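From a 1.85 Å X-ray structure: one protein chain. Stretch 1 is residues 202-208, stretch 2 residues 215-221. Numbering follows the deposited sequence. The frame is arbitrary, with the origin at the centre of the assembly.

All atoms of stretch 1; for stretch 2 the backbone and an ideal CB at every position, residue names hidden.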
ATOM      1  N   ILE A 202       4.149   9.954  11.011  1.00 16.02           N
ATOM      2  CA  ILE A 202       4.507  11.121  10.224  1.00 18.08           C
ATOM      3  C   ILE A 202       4.158  12.386  11.001  1.00 19.24           C
ATOM      4  O   ILE A 202       3.044  12.531  11.505  1.00 17.69           O
ATOM      5  CB  ILE A 202       3.794  11.085   8.873  1.00 22.25           C
ATOM      6  CG1 ILE A 202       4.384   9.942   8.034  1.00 20.92           C
ATOM      7  CG2 ILE A 202       3.899  12.443   8.183  1.00 23.67           C
ATOM      8  CD1 ILE A 202       3.501   9.435   6.938  1.00 18.30           C
ATOM      9  N   ILE A 203       5.121  13.293  11.113  1.00 18.39           N
ATOM     10  CA  ILE A 203       4.987  14.409  12.036  1.00 18.44           C
ATOM     11  C   ILE A 203       4.918  15.786  11.364  1.00 17.09           C
ATOM     12  O   ILE A 203       4.677  16.790  12.025  1.00 18.91           O
ATOM     13  CB  ILE A 203       6.149  14.396  13.043  1.00 21.03           C
ATOM     14  CG1 ILE A 203       7.479  14.302  12.310  1.00 22.56           C
ATOM     15  CG2 ILE A 203       6.010  13.226  14.010  1.00 16.20           C
ATOM     16  CD1 ILE A 203       8.683  14.487  13.212  1.00 25.61           C
ATOM     17  N   ASP A 204       5.133  15.825  10.053  1.00 22.93           N
ATOM     18  CA  ASP A 204       5.005  17.048   9.247  1.00 23.27           C
ATOM     19  C   ASP A 204       5.025  16.605   7.788  1.00 23.36           C
ATOM     20  O   ASP A 204       5.363  15.460   7.496  1.00 24.40           O
ATOM     21  CB  ASP A 204       6.130  18.061   9.538  1.00 22.71           C
ATOM     22  CG  ASP A 204       5.809  19.484   9.039  1.00 25.22           C
ATOM     23  OD1 ASP A 204       5.009  19.648   8.092  1.00 27.18           O
ATOM     24  OD2 ASP A 204       6.374  20.452   9.591  1.00 23.37           O
ATOM     25  N   ALA A 205       4.662  17.497   6.875  1.00 25.04           N
ATOM     26  CA  ALA A 205       4.590  17.142   5.468  1.00 19.40           C
ATOM     27  C   ALA A 205       4.498  18.388   4.635  1.00 20.01           C
ATOM     28  O   ALA A 205       4.118  19.435   5.130  1.00 21.76           O
ATOM     29  CB  ALA A 205       3.390  16.246   5.202  1.00 18.39           C
ATOM     30  N   LEU A 206       4.851  18.272   3.364  1.00 21.84           N
ATOM     31  CA  LEU A 206       4.652  19.362   2.421  1.00 25.10           C
ATOM     32  C   LEU A 206       3.635  18.917   1.389  1.00 22.46           C
ATOM     33  O   LEU A 206       3.765  17.832   0.829  1.00 23.52           O
ATOM     34  CB  LEU A 206       5.964  19.758   1.732  1.00 25.53           C
ATOM     35  CG  LEU A 206       7.138  20.220   2.589  1.00 22.36           C
ATOM     36  CD1 LEU A 206       8.377  20.358   1.726  1.00 23.23           C
ATOM     37  CD2 LEU A 206       6.812  21.520   3.269  1.00 22.62           C
ATOM     38  N   VAL A 207       2.622  19.739   1.144  1.00 21.36           N
ATOM     39  CA  VAL A 207       1.638  19.419   0.116  1.00 23.41           C
ATOM     40  C   VAL A 207       1.342  20.652  -0.769  1.00 26.12           C
ATOM     41  O   VAL A 207       1.314  21.786  -0.289  1.00 25.39           O
ATOM     42  CB  VAL A 207       0.333  18.857   0.768  1.00 23.55           C
ATOM     43  CG1 VAL A 207      -0.305  19.883   1.686  1.00 24.06           C
ATOM     44  CG2 VAL A 207      -0.663  18.380  -0.287  1.00 24.23           C
ATOM     45  N   VAL A 208       1.168  20.433  -2.069  1.00 21.47           N
ATOM     46  CA  VAL A 208       0.661  21.483  -2.946  1.00 22.63           C
ATOM     47  C   VAL A 208      -0.850  21.325  -3.080  1.00 26.39           C
ATOM     48  O   VAL A 208      -1.331  20.262  -3.497  1.00 23.22           O
ATOM     49  CB  VAL A 208       1.319  21.454  -4.337  1.00 30.27           C
ATOM     50  CG1 VAL A 208       0.584  22.389  -5.315  1.00 24.58           C
ATOM     51  CG2 VAL A 208       2.798  21.810  -4.232  1.00 28.34           C
ATOM     52  N   UNK A 215       2.254  23.870   1.241  1.00 25.43           N
ATOM     53  CA  UNK A 215       1.848  23.964   2.637  1.00 25.59           C
ATOM     54  C   UNK A 215       2.538  22.924   3.521  1.00 24.65           C
ATOM     55  O   UNK A 215       2.529  21.733   3.208  1.00 24.48           O
ATOM     56  CB  UNK A 215       0.330  23.807   2.745  1.00 25.59           C
ATOM     57  N   UNK A 216       3.142  23.373   4.619  1.00 23.32           N
ATOM     58  CA  UNK A 216       3.652  22.428   5.606  1.00 23.60           C
ATOM     59  C   UNK A 216       2.558  22.196   6.659  1.00 26.28           C
ATOM     60  O   UNK A 216       1.468  22.775   6.561  1.00 25.03           O
ATOM     61  CB  UNK A 216       4.941  22.943   6.249  1.00 23.60           C
ATOM     62  N   UNK A 217       2.818  21.326   7.632  1.00 25.80           N
ATOM     63  CA  UNK A 217       1.783  20.924   8.585  1.00 23.15           C
ATOM     64  C   UNK A 217       1.172  22.149   9.265  1.00 24.53           C
ATOM     65  O   UNK A 217      -0.044  22.246   9.453  1.00 23.09           O
ATOM     66  CB  UNK A 217       2.361  19.970   9.632  1.00 23.15           C
ATOM     67  N   UNK A 218       2.043  23.088   9.604  1.00 25.37           N
ATOM     68  CA  UNK A 218       1.661  24.343  10.213  1.00 31.53           C
ATOM     69  C   UNK A 218       0.744  25.147   9.292  1.00 31.75           C
ATOM     70  O   UNK A 218      -0.272  25.686   9.736  1.00 30.57           O
ATOM     71  CB  UNK A 218       2.907  25.157  10.568  1.00 31.53           C
ATOM     72  N   UNK A 219       1.088  25.206   8.006  1.00 31.07           N
ATOM     73  CA  UNK A 219       0.356  26.052   7.059  1.00 29.62           C
ATOM     74  C   UNK A 219      -0.923  25.400   6.560  1.00 28.09           C
ATOM     75  O   UNK A 219      -1.888  26.097   6.257  1.00 31.16           O
ATOM     76  CB  UNK A 219       1.250  26.397   5.866  1.00 29.62           C
ATOM     77  N   UNK A 220      -0.936  24.072   6.480  1.00 23.11           N
ATOM     78  CA  UNK A 220      -2.079  23.360   5.922  1.00 23.56           C
ATOM     79  C   UNK A 220      -3.208  23.161   6.931  1.00 24.33           C
ATOM     80  O   UNK A 220      -4.365  23.060   6.541  1.00 24.79           O
ATOM     81  CB  UNK A 220      -1.627  22.000   5.386  1.00 23.56           C
ATOM     82  N   UNK A 221      -2.882  23.111   8.219  1.00 21.11           N
ATOM     83  CA  UNK A 221      -3.894  22.876   9.235  1.00 26.54           C
ATOM     84  C   UNK A 221      -4.024  21.415   9.631  1.00 24.19           C
ATOM     85  O   UNK A 221      -3.620  20.531   8.878  1.00 22.58           O
ATOM     86  CB  UNK A 221      -5.247  23.390   8.740  1.00 26.54           C
TER

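Position 215 lies beside Val207 in an antiparallel pair closed by two backbone bonds: its N donates to Val207 O (2.8 Å) and its O accepts from Val207 N (2.9 Å). These cost the side chain nothing, so the choice rests on the face that CB shares with the side chain of Val207. An apolar, preferably branched residue would suit: valine, isoleucine or leucine. The deposited residue is Leu215, whose CB lies 4.1 Å from Val207 CG1.

At 216 the strand pairing gives way. The CA leans on Ala205 O, 3.1 Å away in a CA-H...O contact, and CB points sideways, 3.8 Å from both Asp204 OD1 and Leu206 CD2. A helix begins at the next residue, so a short acceptor that can turn back to cap it is favoured: serine, threonine, asparagine or aspartate. The nearby carboxylate of Asp204 argues mildly against a negative charge. Asp216 is found nonetheless. With chi1 in p, its OD1 accepts from the backbone N of position 219 at 2.9 Å, the capping bond. Its OD2 stays 4.5 Å from Asp204 OD2, and one water donates to both, at 2.7 Å to Asp204 OD2 and weakly, at 3.4 Å, to Asp216 OD2.

Position 217 points toward stretch 1. Its backbone N already donates to Asp204 OD1 (2.8 Å), an oxygen also held by Ala205 N at a very short 2.5 Å. The ideal CB sits a tight 3.1 Å from that same OD1, leaving little room for branching at CB. Farther out, Ile203 O offers an acceptor, so a long, unbranched donor such as lysine or arginine fits; glutamine is a shorter possibility. Arg217 extends with chi1 to chi3 all t, and NH1 donates to Ile203 O at 3.0 Å, with the carbonyl at the guanidinium edge, near its plane.

At 218 CB points sideways and meets nothing of stretch 1, so many helix-compatible residues would serve. Gln218 extends freely, while its backbone N donates to the bridging water (3.0 Å).

Position 219 is out of reach of stretch 1, which sets no demand there; most helix-compatible residues would do, and Ala219 is deposited.

Position 220 points toward stretch 1 again, its ideal CB 4.5 Å from Val207 CG1. A flexible apolar chain, leucine or methionine, could span the gap. Met220 places CE 3.7 Å from Val207 CG1 and 4.4 Å from Ala205 CB, packing the helix against the strand.

At 221 phi is positive (95°), and a CB would jam against the preceding carbonyl oxygen. The backbone itself calls for glycine, and Gly221 follows the helix.

Stretch 2 (215-221) LDRQAMG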
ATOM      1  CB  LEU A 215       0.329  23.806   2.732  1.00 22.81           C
ATOM      2  CG  LEU A 215      -0.510  24.815   1.945  1.00 25.98           C
ATOM      3  CD1 LEU A 215      -1.860  24.238   1.585  1.00 25.11           C
ATOM      4  CD2 LEU A 215      -0.678  26.088   2.755  1.00 25.09           C
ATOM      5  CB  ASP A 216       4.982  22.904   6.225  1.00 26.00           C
ATOM      6  CG  ASP A 216       4.846  24.171   7.060  1.00 33.67           C
ATOM      7  OD1 ASP A 216       3.784  24.821   7.006  1.00 36.95           O
ATOM      8  OD2 ASP A 216       5.820  24.528   7.764  1.00 31.86           O
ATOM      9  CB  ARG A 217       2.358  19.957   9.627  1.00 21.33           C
ATOM     10  CG  ARG A 217       1.396  19.649  10.738  1.00 23.18           C
ATOM     11  CD  ARG A 217       1.973  18.729  11.781  1.00 18.60           C
ATOM     12  NE  ARG A 217       0.900  18.282  12.657  1.00 19.66           N
ATOM     13  CZ  ARG A 217       1.026  17.335  13.573  1.00 17.67           C
ATOM     14  NH1 ARG A 217       2.185  16.722  13.745  1.00 18.42           N
ATOM     15  NH2 ARG A 217      -0.011  16.993  14.311  1.00 17.40           N
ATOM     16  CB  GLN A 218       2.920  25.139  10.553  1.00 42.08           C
ATOM     17  CG  GLN A 218       2.718  26.430  11.329  1.00 52.43           C
ATOM     18  CD  GLN A 218       4.042  27.158  11.561  1.00 62.19           C
ATOM     19  OE1 GLN A 218       5.011  26.971  10.809  1.00 63.76           O
ATOM     20  NE2 GLN A 218       4.094  27.981  12.609  1.00 65.14           N
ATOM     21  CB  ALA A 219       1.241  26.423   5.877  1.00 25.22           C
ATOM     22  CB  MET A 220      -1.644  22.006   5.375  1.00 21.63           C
ATOM     23  CG  MET A 220      -1.483  20.934   6.437  1.00 20.49           C
ATOM     24  SD  MET A 220      -0.978  19.379   5.727  1.00 20.94           S
ATOM     25  CE  MET A 220       0.700  19.765   5.232  1.00 19.92           C
TER
HETATM   26  O   HOH W   1       4.863  22.544  10.386  1.00 22.76           O
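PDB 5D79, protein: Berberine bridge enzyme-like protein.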